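Local structure of monomethylamine corrinoid protein 1 (3EZX) at residues 91-102 with 120-131; 111-121 with 204-212. The protein carries methyl groups on a corrinoid cofactor between the methyltransferases MtmB and MtbA in methanogenesis from monomethylamine. All coordinates share one frame; numbering follows the deposited sequence.

Contact 1. Residues 91-102 with 120-131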
loop_
_atom_site.group_PDB
_atom_site.type_symbol
_atom_site.label_atom_id
_atom_site.label_comp_id
_atom_site.label_asym_id
_atom_site.label_seq_id
_atom_site.Cartn_x
_atom_site.Cartn_y
_atom_site.Cartn_z
ATOM N N GLU A 91 18.772 2.311 -9.188
ATOM C CA GLU A 91 17.663 1.391 -9.425
ATOM C C GLU A 91 17.938 0.023 -8.819
ATOM O O GLU A 91 18.487 -0.857 -9.481
ATOM C CB GLU A 91 17.414 1.238 -10.928
ATOM C CG GLU A 91 17.128 2.549 -11.629
ATOM C CD GLU A 91 15.954 3.284 -11.019
ATOM O OE1 GLU A 91 14.817 2.770 -11.106
ATOM O OE2 GLU A 91 16.168 4.374 -10.445
ATOM N N ALA A 92 17.551 -0.151 -7.559
ATOM C CA ALA A 92 17.754 -1.413 -6.856
ATOM C C ALA A 92 16.941 -2.533 -7.487
ATOM O O ALA A 92 16.931 -3.657 -6.983
ATOM C CB ALA A 92 17.376 -1.261 -5.390
ATOM N N GLY A 93 16.256 -2.225 -8.585
ATOM C CA GLY A 93 15.459 -3.234 -9.256
ATOM C C GLY A 93 14.123 -2.738 -9.774
ATOM O O GLY A 93 13.800 -1.552 -9.673
ATOM N N LEU A 94 13.346 -3.660 -10.333
ATOM C CA LEU A 94 12.035 -3.344 -10.880
ATOM C C LEU A 94 10.931 -3.909 -9.998
ATOM O O LEU A 94 10.906 -5.106 -9.712
ATOM C CB LEU A 94 11.887 -3.934 -12.281
ATOM C CG LEU A 94 10.497 -3.748 -12.904
ATOM C CD1 LEU A 94 10.344 -2.300 -13.342
ATOM C CD2 LEU A 94 10.324 -4.690 -14.086
ATOM N N ALA A 95 10.019 -3.046 -9.571
ATOM C CA ALA A 95 8.918 -3.486 -8.737
ATOM C C ALA A 95 7.624 -3.458 -9.534
ATOM O O ALA A 95 7.263 -2.443 -10.126
ATOM C CB ALA A 95 8.794 -2.588 -7.519
ATOM N N ILE A 96 6.942 -4.594 -9.560
ATOM C CA ILE A 96 5.667 -4.733 -10.252
ATOM C C ILE A 96 4.615 -4.774 -9.149
ATOM O O ILE A 96 4.488 -5.786 -8.447
ATOM C CB ILE A 96 5.627 -6.048 -11.078
ATOM C CG1 ILE A 96 6.764 -6.051 -12.124
ATOM C CG2 ILE A 96 4.263 -6.196 -11.735
ATOM C CD1 ILE A 96 6.885 -7.372 -12.872
ATOM N N THR A 97 3.888 -3.669 -8.989
ATOM C CA THR A 97 2.875 -3.540 -7.946
ATOM C C THR A 97 1.439 -3.778 -8.388
ATOM O O THR A 97 1.034 -3.367 -9.477
ATOM C CB THR A 97 2.936 -2.129 -7.290
ATOM O OG1 THR A 97 2.932 -1.111 -8.307
ATOM C CG2 THR A 97 4.195 -1.982 -6.427
ATOM N N PHE A 98 0.656 -4.406 -7.516
ATOM C CA PHE A 98 -0.723 -4.705 -7.875
ATOM C C PHE A 98 -1.590 -5.027 -6.661
ATOM O O PHE A 98 -1.088 -5.316 -5.582
ATOM C CB PHE A 98 -0.721 -5.912 -8.803
ATOM C CG PHE A 98 -0.076 -7.123 -8.188
ATOM C CD1 PHE A 98 -0.840 -8.056 -7.502
ATOM C CD2 PHE A 98 1.301 -7.309 -8.257
ATOM C CE1 PHE A 98 -0.245 -9.157 -6.888
ATOM C CE2 PHE A 98 1.904 -8.403 -7.647
ATOM C CZ PHE A 98 1.129 -9.331 -6.961
ATOM N N VAL A 99 -2.902 -4.960 -6.851
ATOM C CA VAL A 99 -3.852 -5.293 -5.808
ATOM C C VAL A 99 -4.558 -6.546 -6.336
ATOM O O VAL A 99 -4.937 -6.596 -7.502
ATOM C CB VAL A 99 -4.875 -4.166 -5.605
ATOM C CG1 VAL A 99 -5.810 -4.522 -4.462
ATOM C CG2 VAL A 99 -4.157 -2.858 -5.336
ATOM N N ALA A 100 -4.725 -7.550 -5.483
ATOM C CA ALA A 100 -5.367 -8.808 -5.864
ATOM C C ALA A 100 -6.675 -8.669 -6.644
ATOM O O ALA A 100 -7.355 -7.642 -6.576
ATOM C CB ALA A 100 -5.600 -9.655 -4.630
ATOM N N GLU A 101 -7.029 -9.725 -7.371
ATOM C CA GLU A 101 -8.250 -9.754 -8.176
ATOM C C GLU A 101 -9.499 -9.547 -7.332
ATOM O O GLU A 101 -9.641 -10.144 -6.268
ATOM C CB GLU A 101 -8.367 -11.094 -8.908
ATOM C CG GLU A 101 -9.500 -11.155 -9.916
ATOM C CD GLU A 101 -9.597 -12.509 -10.591
ATOM O OE1 GLU A 101 -8.539 -13.049 -10.974
ATOM O OE2 GLU A 101 -10.724 -13.028 -10.746
ATOM N N GLY A 102 -10.403 -8.705 -7.824
ATOM C CA GLY A 102 -11.642 -8.439 -7.117
ATOM C C GLY A 102 -11.505 -7.433 -5.994
ATOM O O GLY A 102 -12.486 -7.094 -5.339
ATOM N N GLY A 120 14.764 4.172 -4.787
ATOM C CA GLY A 120 15.545 3.543 -5.834
ATOM C C GLY A 120 14.939 2.370 -6.578
ATOM O O GLY A 120 15.629 1.391 -6.851
ATOM N N PHE A 121 13.658 2.455 -6.910
ATOM C CA PHE A 121 13.006 1.377 -7.646
ATOM C C PHE A 121 12.286 1.905 -8.871
ATOM O O PHE A 121 11.754 3.015 -8.857
ATOM C CB PHE A 121 11.981 0.647 -6.779
ATOM C CG PHE A 121 12.536 -0.513 -6.016
ATOM C CD1 PHE A 121 13.066 -0.338 -4.744
ATOM C CD2 PHE A 121 12.512 -1.792 -6.563
ATOM C CE1 PHE A 121 13.554 -1.425 -4.020
ATOM C CE2 PHE A 121 13.001 -2.885 -5.848
ATOM C CZ PHE A 121 13.523 -2.700 -4.575
ATOM N N GLN A 122 12.286 1.116 -9.938
ATOM C CA GLN A 122 11.572 1.511 -11.139
ATOM C C GLN A 122 10.198 0.907 -10.910
ATOM O O GLN A 122 10.079 -0.237 -10.467
ATOM C CB GLN A 122 12.202 0.918 -12.392
ATOM C CG GLN A 122 11.547 1.426 -13.659
ATOM C CD GLN A 122 11.790 0.522 -14.846
ATOM O OE1 GLN A 122 11.333 0.800 -15.957
ATOM N NE2 GLN A 122 12.509 -0.575 -14.618
ATOM N N ILE A 123 9.160 1.670 -11.209
ATOM C CA ILE A 123 7.811 1.199 -10.963
ATOM C C ILE A 123 7.008 0.707 -12.156
ATOM O O ILE A 123 7.114 1.233 -13.263
ATOM C CB ILE A 123 6.996 2.297 -10.236
ATOM C CG1 ILE A 123 7.638 2.598 -8.881
ATOM C CG2 ILE A 123 5.558 1.862 -10.055
ATOM C CD1 ILE A 123 7.858 1.366 -8.016
ATOM N N VAL A 124 6.214 -0.327 -11.897
ATOM C CA VAL A 124 5.310 -0.923 -12.874
ATOM C C VAL A 124 4.028 -1.188 -12.082
ATOM O O VAL A 124 3.853 -2.256 -11.490
ATOM C CB VAL A 124 5.853 -2.248 -13.438
ATOM C CG1 VAL A 124 4.882 -2.807 -14.474
ATOM C CG2 VAL A 124 7.201 -2.019 -14.079
ATOM N N ASP A 125 3.152 -0.187 -12.065
ATOM C CA ASP A 125 1.886 -0.234 -11.333
ATOM C C ASP A 125 0.766 -0.833 -12.184
ATOM O O ASP A 125 0.253 -0.168 -13.081
ATOM C CB ASP A 125 1.501 1.190 -10.925
ATOM C CG ASP A 125 0.493 1.229 -9.801
ATOM O OD1 ASP A 125 -0.348 0.309 -9.708
ATOM O OD2 ASP A 125 0.536 2.199 -9.014
ATOM N N LEU A 126 0.374 -2.073 -11.893
ATOM C CA LEU A 126 -0.687 -2.730 -12.658
ATOM C C LEU A 126 -2.110 -2.267 -12.315
ATOM O O LEU A 126 -3.063 -2.609 -13.020
ATOM C CB LEU A 126 -0.591 -4.253 -12.496
ATOM C CG LEU A 126 0.691 -4.924 -13.003
ATOM C CD1 LEU A 126 0.542 -6.442 -12.945
ATOM C CD2 LEU A 126 0.979 -4.480 -14.432
ATOM N N GLY A 127 -2.254 -1.488 -11.245
ATOM C CA GLY A 127 -3.565 -1.009 -10.844
ATOM C C GLY A 127 -4.216 -1.943 -9.839
ATOM O O GLY A 127 -3.518 -2.578 -9.053
ATOM N N VAL A 128 -5.546 -2.034 -9.864
ATOM C CA VAL A 128 -6.285 -2.901 -8.942
ATOM C C VAL A 128 -7.067 -3.976 -9.692
ATOM O O VAL A 128 -7.212 -3.910 -10.914
ATOM C CB VAL A 128 -7.306 -2.095 -8.081
ATOM C CG1 VAL A 128 -6.600 -1.002 -7.306
ATOM C CG2 VAL A 128 -8.392 -1.500 -8.967
ATOM N N ASP A 129 -7.574 -4.966 -8.961
ATOM C CA ASP A 129 -8.366 -6.025 -9.578
ATOM C C ASP A 129 -7.572 -6.704 -10.697
ATOM O O ASP A 129 -8.122 -7.075 -11.732
ATOM C CB ASP A 129 -9.669 -5.410 -10.114
ATOM C CG ASP A 129 -10.567 -6.418 -10.801
ATOM O OD1 ASP A 129 -10.768 -7.517 -10.245
ATOM O OD2 ASP A 129 -11.085 -6.097 -11.894
ATOM N N VAL A 130 -6.274 -6.871 -10.469
ATOM C CA VAL A 130 -5.374 -7.492 -11.440
ATOM C C VAL A 130 -5.432 -9.016 -11.404
ATOM O O VAL A 130 -5.288 -9.618 -10.341
ATOM C CB VAL A 130 -3.917 -7.077 -11.175
ATOM C CG1 VAL A 130 -3.011 -7.647 -12.252
ATOM C CG2 VAL A 130 -3.811 -5.556 -11.115
ATOM N N LEU A 131 -5.632 -9.634 -12.566
ATOM C CA LEU A 131 -5.685 -11.095 -12.659
ATOM C C LEU A 131 -4.304 -11.660 -12.340
ATOM O O LEU A 131 -3.289 -11.019 -12.620
ATOM C CB LEU A 131 -6.095 -11.526 -14.071
ATOM C CG LEU A 131 -7.492 -11.143 -14.566
ATOM C CD1 LEU A 131 -7.565 -11.317 -16.077
ATOM C CD2 LEU A 131 -8.541 -11.993 -13.870
#
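Strands 94-99 and 122-125 run parallel, 26° between their directions and axes 4.7 Å apart, as the two strands of a beta-alpha-beta unit in the Rossmann-like cobalamin-binding domain; 122-125 is the outer one. Ahead of the strands Ala92 N bonds to Gly120 O; the ladder itself runs from Gln122 N to Gly93 O through Ala95 N to Gln122 O (2.9 Å) and Val124 N to Ala95 O. Thr97 N then bonds to Val124 O and Leu126 N to Thr97 O (2.8 Å), and farther on Val130 N bonds to Val99 O.

On one face, Leu94 CD1 lies against Val124 CG2, with Ile96 and Val124 side by side and Ile96 CG2 at 3.9 Å from Leu126 CD1; helix 132-141 packs on this side. On the other, Ala95 CB touches Phe121 CD2 (3.9 Å) and Ala92 CB sits over one ring face, offset toward the rim. An alanine in place of Phe121 would probably open a gap beside Ala92 and Ala95, on the face that helix 107-118 covers. Asp125 carries its CG anti to the backbone N (chi1 -161°), where OD1 accepts both Gly127 N, in an Asx turn, and His109 NE2 of helix 107-118. Beyond the strands, Gly102, whose carbonyl O is hydrogen-bonded to the cobamide, donates its N to the anti lone pair of Asp129 OD1, 2.7 Å away.

Contact 2. Residues 111-121 with 204-212; sequences LVTTMLGANGF and AAEAAKVAL
Leu111 turns its CG anti to the backbone N (chi1 -175°), and Met115 sets its own CG anti to the carbonyl carbon (chi1 -65°) before bending at the next two torsions; the two CG atoms thereby meet the same methyl, Ala204 CB. Met115 CG is 3.4 Å from Ala204 CB, while its sulfur end turns away from helix 204-212. The axes of the helix segments 111-118 and 204-212 approach to 8.7 Å at 44°, consistent with the small side chains of Ala204, Ala207, Ala208 and Ala211, which present only methyls to the larger side chains of the first helix.

Val112 CG1 rests on Ala207 CB at 4.0 Å. One turn on, Leu116 sends its CD2 branch to Ala211 CB, 3.3 Å away. Past the helix end, the amide of Asn119 directs ND2 at Ala208 CB, a contact of a polar group with a methyl. The Phe121 ring closes this end: Leu212 CD1 comes in at the ring edge, in its plane, 3.3 Å from Phe121 CE1, and Ala211 CB lies 4.0 Å from the same CE1. The contact is thus apolar packing along nearly its whole length; at its other end Leu111, Val112 and Ala204 form part of the cobamide pocket.

Both helices lie on the same side of the parallel sheet. Val112 and Leu116 also touch Val150 of strand 147-152, Phe121 and Ala211 share Leu148 of that strand, and Leu111 and Met115 reach Leu82 of helix 61-82, joining the Rossmann-like domain to the N-terminal helical bundle.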
loop_
_atom_site.group_PDB
_atom_site.type_symbol
_atom_site.label_atom_id
_atom_site.label_comp_id
_atom_site.label_asym_id
_atom_site.label_seq_id
_atom_site.Cartn_x
_atom_site.Cartn_y
_atom_site.Cartn_z
ATOM N N LEU A 111 0.411 3.862 -1.674
ATOM C CA LEU A 111 1.397 4.370 -0.745
ATOM C C LEU A 111 2.707 3.577 -0.828
ATOM O O LEU A 111 3.796 4.156 -0.887
ATOM C CB LEU A 111 0.846 4.322 0.676
ATOM C CG LEU A 111 1.717 4.925 1.784
ATOM C CD1 LEU A 111 2.087 6.373 1.456
ATOM C CD2 LEU A 111 0.953 4.844 3.084
ATOM N N VAL A 112 2.603 2.254 -0.836
ATOM C CA VAL A 112 3.782 1.410 -0.924
ATOM C C VAL A 112 4.501 1.628 -2.255
ATOM O O VAL A 112 5.728 1.724 -2.293
ATOM C CB VAL A 112 3.426 -0.089 -0.839
ATOM C CG1 VAL A 112 4.651 -0.908 -1.149
ATOM C CG2 VAL A 112 2.872 -0.433 0.546
ATOM N N THR A 113 3.730 1.677 -3.346
ATOM C CA THR A 113 4.264 1.882 -4.708
ATOM C C THR A 113 5.020 3.206 -4.774
ATOM O O THR A 113 6.005 3.330 -5.502
ATOM C CB THR A 113 3.130 1.931 -5.815
ATOM O OG1 THR A 113 2.306 0.757 -5.741
ATOM C CG2 THR A 113 3.768 2.006 -7.218
ATOM N N THR A 114 4.530 4.200 -4.037
ATOM C CA THR A 114 5.171 5.499 -4.049
ATOM C C THR A 114 6.496 5.392 -3.320
ATOM O O THR A 114 7.516 5.865 -3.811
ATOM C CB THR A 114 4.311 6.584 -3.374
ATOM O OG1 THR A 114 3.123 6.814 -4.140
ATOM C CG2 THR A 114 5.096 7.873 -3.257
ATOM N N MET A 115 6.492 4.761 -2.151
ATOM C CA MET A 115 7.729 4.623 -1.404
ATOM C C MET A 115 8.736 3.869 -2.250
ATOM O O MET A 115 9.856 4.345 -2.462
ATOM C CB MET A 115 7.468 3.932 -0.078
ATOM C CG MET A 115 6.588 4.780 0.814
ATOM S SD MET A 115 7.390 6.274 1.490
ATOM C CE MET A 115 7.724 7.327 0.025
ATOM N N LEU A 116 8.351 2.691 -2.728
ATOM C CA LEU A 116 9.231 1.956 -3.613
ATOM C C LEU A 116 9.356 2.938 -4.761
ATOM O O LEU A 116 8.385 3.602 -5.110
ATOM C CB LEU A 116 8.561 0.677 -4.098
ATOM C CG LEU A 116 8.485 -0.434 -3.062
ATOM C CD1 LEU A 116 7.810 -1.640 -3.673
ATOM C CD2 LEU A 116 9.885 -0.772 -2.594
ATOM N N GLY A 117 10.538 3.050 -5.344
ATOM C CA GLY A 117 10.694 3.998 -6.425
ATOM C C GLY A 117 11.312 5.241 -5.832
ATOM O O GLY A 117 12.286 5.775 -6.363
ATOM N N ALA A 118 10.742 5.706 -4.724
ATOM C CA ALA A 118 11.281 6.869 -4.037
ATOM C C ALA A 118 12.532 6.359 -3.335
ATOM O O ALA A 118 13.386 7.134 -2.909
ATOM C CB ALA A 118 10.283 7.394 -3.021
ATOM N N ASN A 119 12.619 5.037 -3.223
ATOM C CA ASN A 119 13.757 4.382 -2.601
ATOM C C ASN A 119 14.564 3.577 -3.615
ATOM O O ASN A 119 14.982 2.447 -3.345
ATOM C CB ASN A 119 13.296 3.480 -1.460
ATOM C CG ASN A 119 13.010 4.257 -0.200
ATOM O OD1 ASN A 119 13.875 4.962 0.316
ATOM N ND2 ASN A 119 11.792 4.136 0.305
ATOM N N GLY A 120 14.764 4.172 -4.787
ATOM C CA GLY A 120 15.545 3.543 -5.834
ATOM C C GLY A 120 14.939 2.370 -6.578
ATOM O O GLY A 120 15.629 1.391 -6.851
ATOM N N PHE A 121 13.658 2.455 -6.910
ATOM C CA PHE A 121 13.006 1.377 -7.646
ATOM C C PHE A 121 12.286 1.905 -8.871
ATOM O O PHE A 121 11.754 3.015 -8.857
ATOM C CB PHE A 121 11.981 0.647 -6.779
ATOM C CG PHE A 121 12.536 -0.513 -6.016
ATOM C CD1 PHE A 121 13.066 -0.338 -4.744
ATOM C CD2 PHE A 121 12.512 -1.792 -6.563
ATOM C CE1 PHE A 121 13.554 -1.425 -4.020
ATOM C CE2 PHE A 121 13.001 -2.885 -5.848
ATOM C CZ PHE A 121 13.523 -2.700 -4.575
ATOM N N ALA A 204 4.169 1.507 4.609
ATOM C CA ALA A 204 4.987 1.967 3.498
ATOM C C ALA A 204 6.458 1.968 3.871
ATOM O O ALA A 204 7.290 1.409 3.155
ATOM C CB ALA A 204 4.554 3.369 3.075
ATOM N N ALA A 205 6.768 2.593 5.001
ATOM C CA ALA A 205 8.140 2.688 5.485
ATOM C C ALA A 205 8.876 1.348 5.497
ATOM O O ALA A 205 9.871 1.169 4.791
ATOM C CB ALA A 205 8.150 3.299 6.883
ATOM N N GLU A 206 8.387 0.413 6.304
ATOM C CA GLU A 206 9.010 -0.898 6.419
ATOM C C GLU A 206 9.034 -1.604 5.072
ATOM O O GLU A 206 10.000 -2.290 4.734
ATOM C CB GLU A 206 8.251 -1.748 7.435
ATOM C CG GLU A 206 9.131 -2.705 8.207
ATOM C CD GLU A 206 8.361 -3.458 9.267
ATOM O OE1 GLU A 206 7.544 -4.331 8.903
ATOM O OE2 GLU A 206 8.566 -3.168 10.466
ATOM N N ALA A 207 7.962 -1.433 4.305
ATOM C CA ALA A 207 7.863 -2.049 2.993
ATOM C C ALA A 207 9.102 -1.703 2.181
ATOM O O ALA A 207 9.715 -2.573 1.566
ATOM C CB ALA A 207 6.611 -1.559 2.281
ATOM N N ALA A 208 9.468 -0.425 2.189
ATOM C CA ALA A 208 10.637 0.040 1.458
ATOM C C ALA A 208 11.902 -0.650 1.964
ATOM O O ALA A 208 12.698 -1.154 1.172
ATOM C CB ALA A 208 10.771 1.550 1.593
ATOM N N LYS A 209 12.090 -0.669 3.281
ATOM C CA LYS A 209 13.260 -1.316 3.858
ATOM C C LYS A 209 13.316 -2.781 3.446
ATOM O O LYS A 209 14.312 -3.231 2.881
ATOM C CB LYS A 209 13.243 -1.227 5.387
ATOM C CG LYS A 209 13.673 0.115 5.949
ATOM C CD LYS A 209 13.806 0.047 7.464
ATOM C CE LYS A 209 14.310 1.360 8.045
ATOM N NZ LYS A 209 14.447 1.285 9.529
ATOM N N VAL A 210 12.249 -3.522 3.728
ATOM C CA VAL A 210 12.205 -4.935 3.378
ATOM C C VAL A 210 12.484 -5.142 1.898
ATOM O O VAL A 210 13.212 -6.057 1.520
ATOM C CB VAL A 210 10.841 -5.560 3.720
ATOM C CG1 VAL A 210 10.765 -6.979 3.160
ATOM C CG2 VAL A 210 10.643 -5.572 5.238
ATOM N N ALA A 211 11.908 -4.290 1.060
ATOM C CA ALA A 211 12.124 -4.397 -0.379
ATOM C C ALA A 211 13.617 -4.383 -0.693
ATOM O O ALA A 211 14.098 -5.198 -1.479
ATOM C CB ALA A 211 11.428 -3.251 -1.108
ATOM N N LEU A 212 14.342 -3.457 -0.071
ATOM C CA LEU A 212 15.780 -3.331 -0.284
ATOM C C LEU A 212 16.539 -4.545 0.244
ATOM O O LEU A 212 17.307 -5.165 -0.490
ATOM C CB LEU A 212 16.303 -2.050 0.381
ATOM C CG LEU A 212 16.104 -0.723 -0.362
ATOM C CD1 LEU A 212 14.735 -0.655 -1.007
ATOM C CD2 LEU A 212 16.282 0.417 0.622
#

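How the contacts relate
The two contacts, centred 12 Å apart, share Gly120 and Phe121, which end the connection from helix 107-118 to strand 122-125; the Phe121 ring thus belongs to both the sheet edge and the helix pair. Thr113 of the helix fastens them further: its OG1 is 3.2 Å from Thr97 OG1, a probable though weak hydrogen bond, and its CG2 packs 3.4 Å from Ile123 CG2. Each contact meets the cobamide at one end, contact 1 through Gly102 and contact 2 through Leu111, Val112 and Ala204. The side chain of Val99 is about 5 Å from that of His105, the probable axial ligand of cobalt, whereas that of Leu111 is about 11 Å away.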